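Long-range contacts in alpha-1,3-glucanase (Bacillus circulans, PDB 5ZRU), which hydrolyses the alpha-1,3-glucosidic bonds of alpha-1,3-glucan, this chain being the GH87 catalytic unit of a longer, probably carbohydrate-binding protein: residues A[200-205]-A[225-230]; A[255-260]-A[282-287]; A[484-489]-A[510-515]. All coordinates share one frame; numbering follows the deposited sequence.

Contact 1: residues A[200-205]-A[225-230]; sequences QDDLAA and GTFHLG. With CA (calcium ion), chain H; PE5 (3,6,9,12,15,18,21,24-octaoxahexacosan-1-ol), chain C.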
loop_
_atom_site.group_PDB
_atom_site.type_symbol
_atom_site.label_atom_id
_atom_site.label_comp_id
_atom_site.label_asym_id
_atom_site.label_seq_id
_atom_site.Cartn_x
_atom_site.Cartn_y
_atom_site.Cartn_z
ATOM N N GLN A 200 -3.817 -21.993 -19.578
ATOM C CA GLN A 200 -4.585 -21.538 -20.729
ATOM C C GLN A 200 -5.499 -20.385 -20.335
ATOM O O GLN A 200 -5.960 -20.288 -19.193
ATOM C CB GLN A 200 -5.434 -22.666 -21.315
ATOM C CG GLN A 200 -4.705 -23.981 -21.501
ATOM C CD GLN A 200 -3.637 -23.887 -22.540
ATOM O OE1 GLN A 200 -3.923 -23.828 -23.735
ATOM N NE2 GLN A 200 -2.387 -23.854 -22.095
ATOM N N ASP A 201 -5.778 -19.526 -21.308
ATOM C CA ASP A 201 -6.519 -18.300 -21.046
ATOM C C ASP A 201 -7.982 -18.585 -20.715
ATOM O O ASP A 201 -8.655 -19.355 -21.410
ATOM C CB ASP A 201 -6.416 -17.376 -22.253
ATOM C CG ASP A 201 -6.794 -15.943 -21.916
ATOM O OD1 ASP A 201 -7.959 -15.700 -21.575
ATOM O OD2 ASP A 201 -5.920 -15.074 -21.988
ATOM N N ASP A 202 -8.488 -17.922 -19.669
ATOM C CA ASP A 202 -9.845 -18.124 -19.180
ATOM C C ASP A 202 -10.759 -16.926 -19.398
ATOM O O ASP A 202 -11.927 -16.982 -19.002
ATOM C CB ASP A 202 -9.801 -18.468 -17.683
ATOM C CG ASP A 202 -8.950 -19.692 -17.405
ATOM O OD1 ASP A 202 -9.345 -20.793 -17.846
ATOM O OD2 ASP A 202 -7.873 -19.552 -16.775
ATOM N N LEU A 203 -10.270 -15.849 -20.024
ATOM C CA LEU A 203 -11.036 -14.606 -20.032
ATOM C C LEU A 203 -12.328 -14.725 -20.837
ATOM O O LEU A 203 -13.330 -14.089 -20.486
ATOM C CB LEU A 203 -10.171 -13.456 -20.555
ATOM C CG LEU A 203 -10.837 -12.073 -20.610
ATOM C CD1 LEU A 203 -11.408 -11.650 -19.252
ATOM C CD2 LEU A 203 -9.862 -11.015 -21.104
ATOM N N ALA A 204 -12.346 -15.537 -21.901
ATOM C CA ALA A 204 -13.606 -15.724 -22.622
ATOM C C ALA A 204 -14.654 -16.358 -21.718
ATOM O O ALA A 204 -15.825 -15.944 -21.717
ATOM C CB ALA A 204 -13.389 -16.580 -23.867
ATOM N N ALA A 205 -14.247 -17.350 -20.921
ATOM C CA ALA A 205 -15.179 -17.981 -19.992
ATOM C C ALA A 205 -15.619 -17.014 -18.896
ATOM O O ALA A 205 -16.789 -17.017 -18.492
ATOM C CB ALA A 205 -14.542 -19.228 -19.386
ATOM N N GLY A 225 -8.047 -22.331 -7.559
ATOM C CA GLY A 225 -7.128 -22.542 -8.657
ATOM C C GLY A 225 -6.657 -21.229 -9.247
ATOM O O GLY A 225 -7.110 -20.145 -8.886
ATOM N N THR A 226 -5.716 -21.356 -10.176
ATOM C CA THR A 226 -5.176 -20.208 -10.891
ATOM C C THR A 226 -5.839 -20.101 -12.257
ATOM O O THR A 226 -5.827 -21.059 -13.039
ATOM C CB THR A 226 -3.660 -20.316 -11.053
ATOM O OG1 THR A 226 -3.041 -20.310 -9.762
ATOM C CG2 THR A 226 -3.129 -19.133 -11.873
ATOM N N PHE A 227 -6.409 -18.930 -12.537
ATOM C CA PHE A 227 -7.024 -18.624 -13.816
ATOM C C PHE A 227 -6.234 -17.511 -14.487
ATOM O O PHE A 227 -5.763 -16.587 -13.816
ATOM C CB PHE A 227 -8.479 -18.228 -13.614
ATOM C CG PHE A 227 -9.289 -19.321 -13.006
ATOM C CD1 PHE A 227 -9.942 -20.244 -13.808
ATOM C CD2 PHE A 227 -9.343 -19.469 -11.623
ATOM C CE1 PHE A 227 -10.684 -21.270 -13.243
ATOM C CE2 PHE A 227 -10.063 -20.495 -11.054
ATOM C CZ PHE A 227 -10.738 -21.399 -11.865
ATOM N N HIS A 228 -6.083 -17.611 -15.806
ATOM C CA HIS A 228 -5.213 -16.722 -16.563
ATOM C C HIS A 228 -6.052 -15.843 -17.474
ATOM O O HIS A 228 -6.854 -16.346 -18.273
ATOM C CB HIS A 228 -4.184 -17.523 -17.372
ATOM C CG HIS A 228 -3.175 -18.230 -16.517
ATOM N ND1 HIS A 228 -3.378 -19.499 -16.021
ATOM C CD2 HIS A 228 -1.965 -17.835 -16.055
ATOM C CE1 HIS A 228 -2.329 -19.863 -15.302
ATOM N NE2 HIS A 228 -1.459 -18.868 -15.304
ATOM N N LEU A 229 -5.866 -14.533 -17.356
ATOM C CA LEU A 229 -6.646 -13.564 -18.117
ATOM C C LEU A 229 -5.691 -12.728 -18.961
ATOM O O LEU A 229 -4.911 -11.936 -18.421
ATOM C CB LEU A 229 -7.479 -12.681 -17.186
ATOM C CG LEU A 229 -8.402 -13.393 -16.195
ATOM C CD1 LEU A 229 -9.274 -12.362 -15.471
ATOM C CD2 LEU A 229 -9.296 -14.410 -16.886
ATOM N N GLY A 230 -5.750 -12.905 -20.283
ATOM C CA GLY A 230 -4.828 -12.284 -21.211
ATOM C C GLY A 230 -5.157 -10.869 -21.625
ATOM O O GLY A 230 -4.554 -10.346 -22.567
HETATM CA CA CA H . -7.089 -21.745 -17.604
HETATM C C48 PE5 C . 2.846 -14.147 -15.670
HETATM C C50 PE5 C . 3.650 -13.039 -14.979
HETATM O O1 PE5 C . 5.023 -13.307 -15.078
HETATM C C1 PE5 C . 5.858 -12.319 -14.539
HETATM C C2 PE5 C . 7.315 -12.791 -14.515
HETATM O O2 PE5 C . 7.444 -13.880 -13.645
HETATM C C3 PE5 C . 8.694 -14.507 -13.635
HETATM C C4 PE5 C . 8.658 -15.715 -12.689
HETATM O O3 PE5 C . 8.269 -15.306 -11.405
HETATM C C5 PE5 C . 8.274 -16.290 -10.406
HETATM C C6 PE5 C . 6.964 -16.254 -9.606
HETATM O O4 PE5 C . 7.029 -15.363 -8.521
HETATM C C7 PE5 C . 5.875 -14.601 -8.280
HETATM C C8 PE5 C . 4.647 -15.507 -8.165
HETATM O O5 PE5 C . 3.492 -14.738 -8.285
HETATM C C9 PE5 C . 2.310 -15.472 -8.463
HETATM C C10 PE5 C . 1.522 -15.448 -7.160
HETATM O O6 PE5 C . 1.235 -16.758 -6.771
HETATM C C11 PE5 C . 0.942 -16.913 -5.413
HETATM C C12 PE5 C . 0.935 -18.390 -5.044
HETATM O O7 PE5 C . -0.354 -18.691 -4.607
HETATM C C13 PE5 C . -0.422 -19.558 -3.513
HETATM C C14 PE5 C . -1.771 -20.273 -3.555
HETATM O O8 PE5 C . -2.100 -20.507 -4.894
HETATM C C15 PE5 C . -3.351 -21.101 -5.124
HETATM C C16 PE5 C . -3.150 -22.473 -5.783
HETATM O O52 PE5 C . -3.502 -22.433 -7.138
HETATM O O HOH W 1 -5.305 -21.305 -15.849
HETATM O O HOH W 2 -8.167 -22.983 -19.450
#
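D202 and H228 hold each other by two bonds. The backbone N of D202 donates to H228 O over 2.7 Å, almost straight at 171°, and H228 N returns a bond of 2.8 Å to D202 OD2, on the lone pair turned away from OD1. D202 OD1 and OD2 also both bind the calcium ion, at 2.5 Å, so metal and amide together fix the rotation of the carboxylate. Aspartate suits the place because its short side chain, CG lying beside the backbone N (chi1 -57°), brings the carboxylate to the N-H of the same residue, H228, whose C=O its own N-H addresses. The edge of the F227 ring closes this packed part, its CD1 lying 3.8 Å from D202 CG. Q200 O and two waters join the ion, and V195 and D198 complete its shell; one of the waters also meets H228 ND1 in the plane of the imidazole.

The strand 225-229 belongs to the parallel beta-helix of the pectate-lyase-like catalytic domain, and D202 and the calcium-bound water tie to it the turn that leads into helix 203-216. D201 OD1 caps that turn by accepting from L203 N at 2.8 Å, while the methyl CD2 of L229 packs 3.9 Å from L203 CB.

Toward solvent the contact slackens. D201 OD2 takes a bent, weak bond from G230 N, and a CB on G230 would run into that oxygen, which suits glycine here. T226 OG1 makes a long, weak bond of 3.4 Å to O52 of the polyether.

Contact 2: residues A[255-260]-A[282-287]; sequences TNIQFT and IYMNSN. With PE5 (3,6,9,12,15,18,21,24-octaoxahexacosan-1-ol), chain C.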
loop_
_atom_site.group_PDB
_atom_site.type_symbol
_atom_site.label_atom_id
_atom_site.label_comp_id
_atom_site.label_asym_id
_atom_site.label_seq_id
_atom_site.Cartn_x
_atom_site.Cartn_y
_atom_site.Cartn_z
ATOM N N THR A 255 -7.933 -18.951 -4.710
ATOM C CA THR A 255 -8.314 -18.496 -6.041
ATOM C C THR A 255 -7.365 -17.386 -6.478
ATOM O O THR A 255 -7.344 -16.317 -5.858
ATOM C CB THR A 255 -9.758 -17.989 -6.050
ATOM O OG1 THR A 255 -10.653 -19.073 -5.758
ATOM C CG2 THR A 255 -10.102 -17.401 -7.411
ATOM N N ASN A 256 -6.596 -17.639 -7.550
ATOM C CA ASN A 256 -5.631 -16.687 -8.105
ATOM C C ASN A 256 -6.087 -16.258 -9.493
ATOM O O ASN A 256 -6.277 -17.102 -10.378
ATOM C CB ASN A 256 -4.227 -17.294 -8.216
ATOM C CG ASN A 256 -3.572 -17.543 -6.867
ATOM O OD1 ASN A 256 -4.158 -17.286 -5.825
ATOM N ND2 ASN A 256 -2.345 -18.061 -6.890
ATOM N N ILE A 257 -6.233 -14.954 -9.694
ATOM C CA ILE A 257 -6.426 -14.396 -11.026
ATOM C C ILE A 257 -5.086 -13.831 -11.476
ATOM O O ILE A 257 -4.557 -12.891 -10.864
ATOM C CB ILE A 257 -7.521 -13.318 -11.055
ATOM C CG1 ILE A 257 -8.899 -13.922 -10.753
ATOM C CG2 ILE A 257 -7.549 -12.652 -12.431
ATOM C CD1 ILE A 257 -10.034 -12.875 -10.745
ATOM N N GLN A 258 -4.533 -14.401 -12.538
ATOM C CA GLN A 258 -3.223 -14.005 -13.043
ATOM C C GLN A 258 -3.411 -13.313 -14.384
ATOM O O GLN A 258 -3.752 -13.964 -15.377
ATOM C CB GLN A 258 -2.301 -15.212 -13.197
ATOM C CG GLN A 258 -0.954 -14.830 -13.810
ATOM C CD GLN A 258 -0.142 -13.958 -12.879
ATOM O OE1 GLN A 258 0.210 -14.382 -11.775
ATOM N NE2 GLN A 258 0.145 -12.723 -13.307
ATOM N N PHE A 259 -3.215 -11.997 -14.420
ATOM C CA PHE A 259 -3.199 -11.301 -15.697
ATOM C C PHE A 259 -1.862 -11.553 -16.376
ATOM O O PHE A 259 -0.809 -11.426 -15.752
ATOM C CB PHE A 259 -3.456 -9.807 -15.502
ATOM C CG PHE A 259 -4.866 -9.505 -15.068
ATOM C CD1 PHE A 259 -5.878 -9.378 -16.011
ATOM C CD2 PHE A 259 -5.187 -9.388 -13.715
ATOM C CE1 PHE A 259 -7.171 -9.121 -15.621
ATOM C CE2 PHE A 259 -6.494 -9.127 -13.315
ATOM C CZ PHE A 259 -7.480 -8.985 -14.264
ATOM N N THR A 260 -1.906 -11.937 -17.656
ATOM C CA THR A 260 -0.712 -12.380 -18.359
ATOM C C THR A 260 -0.174 -11.372 -19.360
ATOM O O THR A 260 0.919 -11.591 -19.902
ATOM C CB THR A 260 -0.987 -13.699 -19.101
ATOM O OG1 THR A 260 -2.051 -13.505 -20.043
ATOM C CG2 THR A 260 -1.373 -14.797 -18.115
ATOM N N ILE A 282 -10.429 -13.296 -3.387
ATOM C CA ILE A 282 -9.637 -13.557 -4.581
ATOM C C ILE A 282 -8.276 -12.915 -4.391
ATOM O O ILE A 282 -8.177 -11.816 -3.831
ATOM C CB ILE A 282 -10.350 -12.996 -5.830
ATOM C CG1 ILE A 282 -11.553 -13.876 -6.178
ATOM C CG2 ILE A 282 -9.407 -12.867 -7.021
ATOM C CD1 ILE A 282 -12.600 -13.172 -6.983
ATOM N N TYR A 283 -7.229 -13.613 -4.825
ATOM C CA TYR A 283 -5.911 -13.022 -5.028
ATOM C C TYR A 283 -5.751 -12.647 -6.500
ATOM O O TYR A 283 -6.135 -13.417 -7.384
ATOM C CB TYR A 283 -4.806 -13.998 -4.609
ATOM C CG TYR A 283 -3.435 -13.576 -5.065
ATOM C CD1 TYR A 283 -2.690 -12.653 -4.335
ATOM C CD2 TYR A 283 -2.878 -14.096 -6.233
ATOM C CE1 TYR A 283 -1.429 -12.252 -4.757
ATOM C CE2 TYR A 283 -1.616 -13.692 -6.665
ATOM C CZ TYR A 283 -0.898 -12.781 -5.922
ATOM O OH TYR A 283 0.358 -12.387 -6.344
ATOM N N MET A 284 -5.177 -11.465 -6.773
ATOM C CA MET A 284 -4.940 -11.038 -8.151
ATOM C C MET A 284 -3.505 -10.561 -8.315
ATOM O O MET A 284 -2.962 -9.887 -7.436
ATOM C CB MET A 284 -5.875 -9.888 -8.584
ATOM C CG MET A 284 -7.356 -10.181 -8.443
ATOM S SD MET A 284 -8.305 -9.251 -9.675
ATOM C CE MET A 284 -7.620 -7.599 -9.476
ATOM N N ASN A 285 -2.921 -10.876 -9.466
ATOM C CA ASN A 285 -1.567 -10.486 -9.810
ATOM C C ASN A 285 -1.553 -10.006 -11.255
ATOM O O ASN A 285 -2.376 -10.432 -12.069
ATOM C CB ASN A 285 -0.610 -11.668 -9.627
ATOM C CG ASN A 285 0.838 -11.285 -9.823
ATOM O OD1 ASN A 285 1.248 -10.189 -9.476
ATOM N ND2 ASN A 285 1.619 -12.194 -10.397
ATOM N N SER A 286 -0.609 -9.125 -11.569
ATOM C CA SER A 286 -0.463 -8.560 -12.900
ATOM C C SER A 286 0.649 -9.252 -13.684
ATOM O O SER A 286 1.330 -10.152 -13.197
ATOM C CB SER A 286 -0.120 -7.076 -12.808
ATOM O OG SER A 286 1.259 -6.974 -12.482
ATOM N N ASN A 287 0.854 -8.795 -14.921
ATOM C CA ASN A 287 2.125 -8.975 -15.617
ATOM C C ASN A 287 2.750 -7.615 -15.920
ATOM O O ASN A 287 3.308 -7.384 -17.001
ATOM C CB ASN A 287 1.968 -9.792 -16.901
ATOM C CG ASN A 287 3.301 -10.294 -17.421
ATOM O OD1 ASN A 287 4.281 -10.333 -16.668
ATOM N ND2 ASN A 287 3.351 -10.685 -18.698
HETATM C C48 PE5 C . 2.846 -14.147 -15.670
HETATM C C50 PE5 C . 3.650 -13.039 -14.979
HETATM O O1 PE5 C . 5.023 -13.307 -15.078
HETATM C C1 PE5 C . 5.858 -12.319 -14.539
HETATM C C2 PE5 C . 7.315 -12.791 -14.515
HETATM O O2 PE5 C . 7.444 -13.880 -13.645
HETATM C C3 PE5 C . 8.694 -14.507 -13.635
HETATM C C4 PE5 C . 8.658 -15.715 -12.689
HETATM O O3 PE5 C . 8.269 -15.306 -11.405
HETATM C C5 PE5 C . 8.274 -16.290 -10.406
HETATM C C6 PE5 C . 6.964 -16.254 -9.606
HETATM O O4 PE5 C . 7.029 -15.363 -8.521
HETATM C C7 PE5 C . 5.875 -14.601 -8.280
HETATM C C8 PE5 C . 4.647 -15.507 -8.165
HETATM O O5 PE5 C . 3.492 -14.738 -8.285
HETATM C C9 PE5 C . 2.310 -15.472 -8.463
HETATM C C10 PE5 C . 1.522 -15.448 -7.160
HETATM O O6 PE5 C . 1.235 -16.758 -6.771
HETATM C C11 PE5 C . 0.942 -16.913 -5.413
HETATM C C12 PE5 C . 0.935 -18.390 -5.044
HETATM O O7 PE5 C . -0.354 -18.691 -4.607
HETATM C C13 PE5 C . -0.422 -19.558 -3.513
HETATM C C14 PE5 C . -1.771 -20.273 -3.555
HETATM O O8 PE5 C . -2.100 -20.507 -4.894
HETATM C C15 PE5 C . -3.351 -21.101 -5.124
HETATM C C16 PE5 C . -3.150 -22.473 -5.783
HETATM O O52 PE5 C . -3.502 -22.433 -7.138
#
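T255-T260 and I282-N287 run parallel in matched register, the strand axes 4.6 Å apart and 20° from exact alignment, joined by alternating backbone bonds such as I257 N to Y283 O (2.8 Å). They are neighbouring rungs of the parallel beta-helix, each side chain beside its counterpart in the next coil.

Apolar residues fill the face of I257 and M284. I257 lies alongside M284, and its CD1 meets I282 CG2 at 3.8 Å. The M284 sulfur approaches the edge of the F259 ring, 5.4 Å from its centroid, a Met-aromatic contact.

The face of N256, Q258, Y283 and N285 is polar. The bend of Q258 at chi2 (67°) turns CD toward N285, where OE1 accepts from N285 ND2 (2.9 Å) on an in-plane lone pair, the amides 87° apart; glutamine beside asparagine suits such donor-to-acceptor pairing. Q258 NE2 donates to F259 O at 2.9 Å, and N285 OD1 has H318 as its partner. Y283 sends its hydroxyl to E317, while its CD2 rests against N256 OD1. The bound polyether's O7 accepts from N256 ND2 at 3.1 Å. N287 ND2 reaches T260 O at 2.9 Å from well above the carbonyl plane.

Contact 3: residues A[484-489]-A[510-515]; sequences IKNVTF and FENIVF
F489 and F515 adopt the same first torsion, CG anti to the carbonyl carbon (chi1 -60° and -73°), so CG leaves each strand alike, and closely similar second torsions turn the rings parallel. They form an offset stack with centroids 4.4 Å apart and planes at 2°, in which F515 CE2 lies over the F489 face toward the rim, 3.4 Å from F489 CD1. The run continues along the helix, with F453 beside F489 and F553 stacked on F515. An alanine in place of F515 would probably leave that face of F489 without its aromatic partner and open a gap between F489 and F553.

On the same face I513 CD1 lies 3.9 Å from V487 CG2. Before the corner, in another sheet, I484 runs alongside F510, its CG1 3.8 Å from F510 CE1, also turned to the interior. Branched and aromatic residues suit these inward positions of a parallel beta-helix, where like side chains line up from coil to coil.

Both chains turn that corner at an asparagine, N486 or N512, a residue that readily accepts the positive phi found there. N512 ND2 donates to N486 OD1 over 2.8 Å, and N486 ND2 passes a bond on to N448 O. Parallel backbone bonds run through the corner, from E511 N to I484 O as far as F489 N to V514 O. K485 NZ bonds to Q446 O and stays 4.8 Å from E511 OE2. The charge pair is therefore likely to add only a general attraction, leaving backbone hydrogen bonds, stacked rings, apolar packing and the asparagine side-chain bond to hold neighbouring coils in register.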
loop_
_atom_site.group_PDB
_atom_site.type_symbol
_atom_site.label_atom_id
_atom_site.label_comp_id
_atom_site.label_asym_id
_atom_site.label_seq_id
_atom_site.Cartn_x
_atom_site.Cartn_y
_atom_site.Cartn_z
ATOM N N ILE A 484 -4.414 25.089 3.353
ATOM C CA ILE A 484 -4.886 23.949 4.131
ATOM C C ILE A 484 -5.716 24.508 5.274
ATOM O O ILE A 484 -5.239 25.360 6.032
ATOM C CB ILE A 484 -3.712 23.107 4.663
ATOM C CG1 ILE A 484 -2.729 22.729 3.544
ATOM C CG2 ILE A 484 -4.228 21.858 5.407
ATOM C CD1 ILE A 484 -3.266 21.725 2.571
ATOM N N LYS A 485 -6.958 24.040 5.397
ATOM C CA LYS A 485 -7.938 24.661 6.281
ATOM C C LYS A 485 -8.815 23.610 6.953
ATOM O O LYS A 485 -9.268 22.669 6.300
ATOM C CB LYS A 485 -8.812 25.635 5.482
ATOM C CG LYS A 485 -10.001 26.170 6.217
ATOM C CD LYS A 485 -10.648 27.337 5.463
ATOM C CE LYS A 485 -11.322 26.917 4.171
ATOM N NZ LYS A 485 -12.261 28.000 3.704
ATOM N N ASN A 486 -9.045 23.782 8.262
ATOM C CA ASN A 486 -9.983 22.988 9.068
ATOM C C ASN A 486 -9.551 21.517 9.165
ATOM O O ASN A 486 -10.191 20.595 8.647
ATOM C CB ASN A 486 -11.416 23.113 8.530
ATOM C CG ASN A 486 -11.958 24.534 8.628
ATOM O OD1 ASN A 486 -11.551 25.310 9.495
ATOM N ND2 ASN A 486 -12.882 24.876 7.740
ATOM N N VAL A 487 -8.443 21.316 9.873
ATOM C CA VAL A 487 -7.871 19.988 10.069
ATOM C C VAL A 487 -7.552 19.821 11.546
ATOM O O VAL A 487 -6.983 20.724 12.170
ATOM C CB VAL A 487 -6.604 19.759 9.216
ATOM C CG1 VAL A 487 -6.208 18.289 9.271
ATOM C CG2 VAL A 487 -6.824 20.183 7.770
ATOM N N THR A 488 -7.926 18.674 12.105
ATOM C CA THR A 488 -7.640 18.353 13.496
ATOM C C THR A 488 -6.916 17.020 13.547
ATOM O O THR A 488 -7.334 16.064 12.880
ATOM C CB THR A 488 -8.926 18.284 14.323
ATOM O OG1 THR A 488 -9.658 19.506 14.168
ATOM C CG2 THR A 488 -8.608 18.061 15.810
ATOM N N PHE A 489 -5.835 16.968 14.328
ATOM C CA PHE A 489 -5.079 15.756 14.624
ATOM C C PHE A 489 -5.217 15.490 16.113
ATOM O O PHE A 489 -4.907 16.367 16.926
ATOM C CB PHE A 489 -3.596 15.908 14.272
ATOM C CG PHE A 489 -3.334 16.201 12.832
ATOM C CD1 PHE A 489 -3.525 17.471 12.322
ATOM C CD2 PHE A 489 -2.871 15.202 11.993
ATOM C CE1 PHE A 489 -3.267 17.746 10.999
ATOM C CE2 PHE A 489 -2.626 15.467 10.661
ATOM C CZ PHE A 489 -2.822 16.741 10.165
ATOM N N PHE A 510 -2.389 28.486 6.233
ATOM C CA PHE A 510 -2.811 27.435 7.155
ATOM C C PHE A 510 -3.815 28.022 8.137
ATOM O O PHE A 510 -3.483 28.939 8.894
ATOM C CB PHE A 510 -1.614 26.828 7.891
ATOM C CG PHE A 510 -0.695 26.059 6.987
ATOM C CD1 PHE A 510 -0.913 24.713 6.745
ATOM C CD2 PHE A 510 0.369 26.687 6.361
ATOM C CE1 PHE A 510 -0.076 23.994 5.896
ATOM C CE2 PHE A 510 1.213 25.981 5.501
ATOM C CZ PHE A 510 0.989 24.626 5.275
ATOM N N GLU A 511 -5.038 27.494 8.124
ATOM C CA GLU A 511 -6.157 28.077 8.857
ATOM C C GLU A 511 -6.872 27.004 9.669
ATOM O O GLU A 511 -7.286 25.985 9.110
ATOM C CB GLU A 511 -7.144 28.734 7.887
ATOM C CG GLU A 511 -6.523 29.853 7.049
ATOM C CD GLU A 511 -7.385 30.244 5.858
ATOM O OE1 GLU A 511 -6.812 30.605 4.805
ATOM O OE2 GLU A 511 -8.629 30.184 5.975
ATOM N N ASN A 512 -7.048 27.252 10.969
ATOM C CA ASN A 512 -7.748 26.338 11.879
ATOM C C ASN A 512 -7.165 24.922 11.809
ATOM O O ASN A 512 -7.862 23.946 11.543
ATOM C CB ASN A 512 -9.254 26.309 11.593
ATOM C CG ASN A 512 -10.044 25.553 12.670
ATOM O OD1 ASN A 512 -9.646 25.517 13.833
ATOM N ND2 ASN A 512 -11.161 24.951 12.279
ATOM N N ILE A 513 -5.865 24.823 12.064
ATOM C CA ILE A 513 -5.176 23.539 12.156
ATOM C C ILE A 513 -4.888 23.278 13.628
ATOM O O ILE A 513 -4.150 24.042 14.261
ATOM C CB ILE A 513 -3.872 23.523 11.344
ATOM C CG1 ILE A 513 -4.072 24.120 9.944
ATOM C CG2 ILE A 513 -3.310 22.099 11.289
ATOM C CD1 ILE A 513 -5.103 23.386 9.065
ATOM N N VAL A 514 -5.444 22.189 14.170
ATOM C CA VAL A 514 -5.378 21.907 15.602
ATOM C C VAL A 514 -4.788 20.521 15.823
ATOM O O VAL A 514 -5.185 19.558 15.157
ATOM C CB VAL A 514 -6.766 22.008 16.264
ATOM C CG1 VAL A 514 -6.657 21.702 17.763
ATOM C CG2 VAL A 514 -7.365 23.394 16.029
ATOM N N PHE A 515 -3.856 20.423 16.772
ATOM C CA PHE A 515 -3.170 19.183 17.123
ATOM C C PHE A 515 -3.380 18.929 18.610
ATOM O O PHE A 515 -2.802 19.635 19.444
ATOM C CB PHE A 515 -1.669 19.283 16.845
ATOM C CG PHE A 515 -1.291 19.258 15.397
ATOM C CD1 PHE A 515 -1.345 20.412 14.629
ATOM C CD2 PHE A 515 -0.816 18.084 14.816
ATOM C CE1 PHE A 515 -0.962 20.390 13.294
ATOM C CE2 PHE A 515 -0.426 18.056 13.487
ATOM C CZ PHE A 515 -0.510 19.218 12.722
HETATM O O HOH W 3 -9.415 22.288 13.355
#

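All three contacts lie in the same parallel beta-helix, following one another along the chain. Contacts 1 and 2 are direct neighbours, with centres 9 Å apart: strand 225-229 pairs with 255-259, F227 O lying 2.8 Å from Q258 N in a probable hydrogen bond, and L229 CD1 packs 3.5 Å from I257 CG2. The polyether touches both, and the calcium ion held in contact 1 lies about 9 Å from the T260 side chain of contact 2. Contact 3 is on the opposite side of the chain's centre, 49 Å from contact 1 and 42 Å from contact 2 between centres. It repeats the coil-to-coil pairing of contact 2 without a metal of its own.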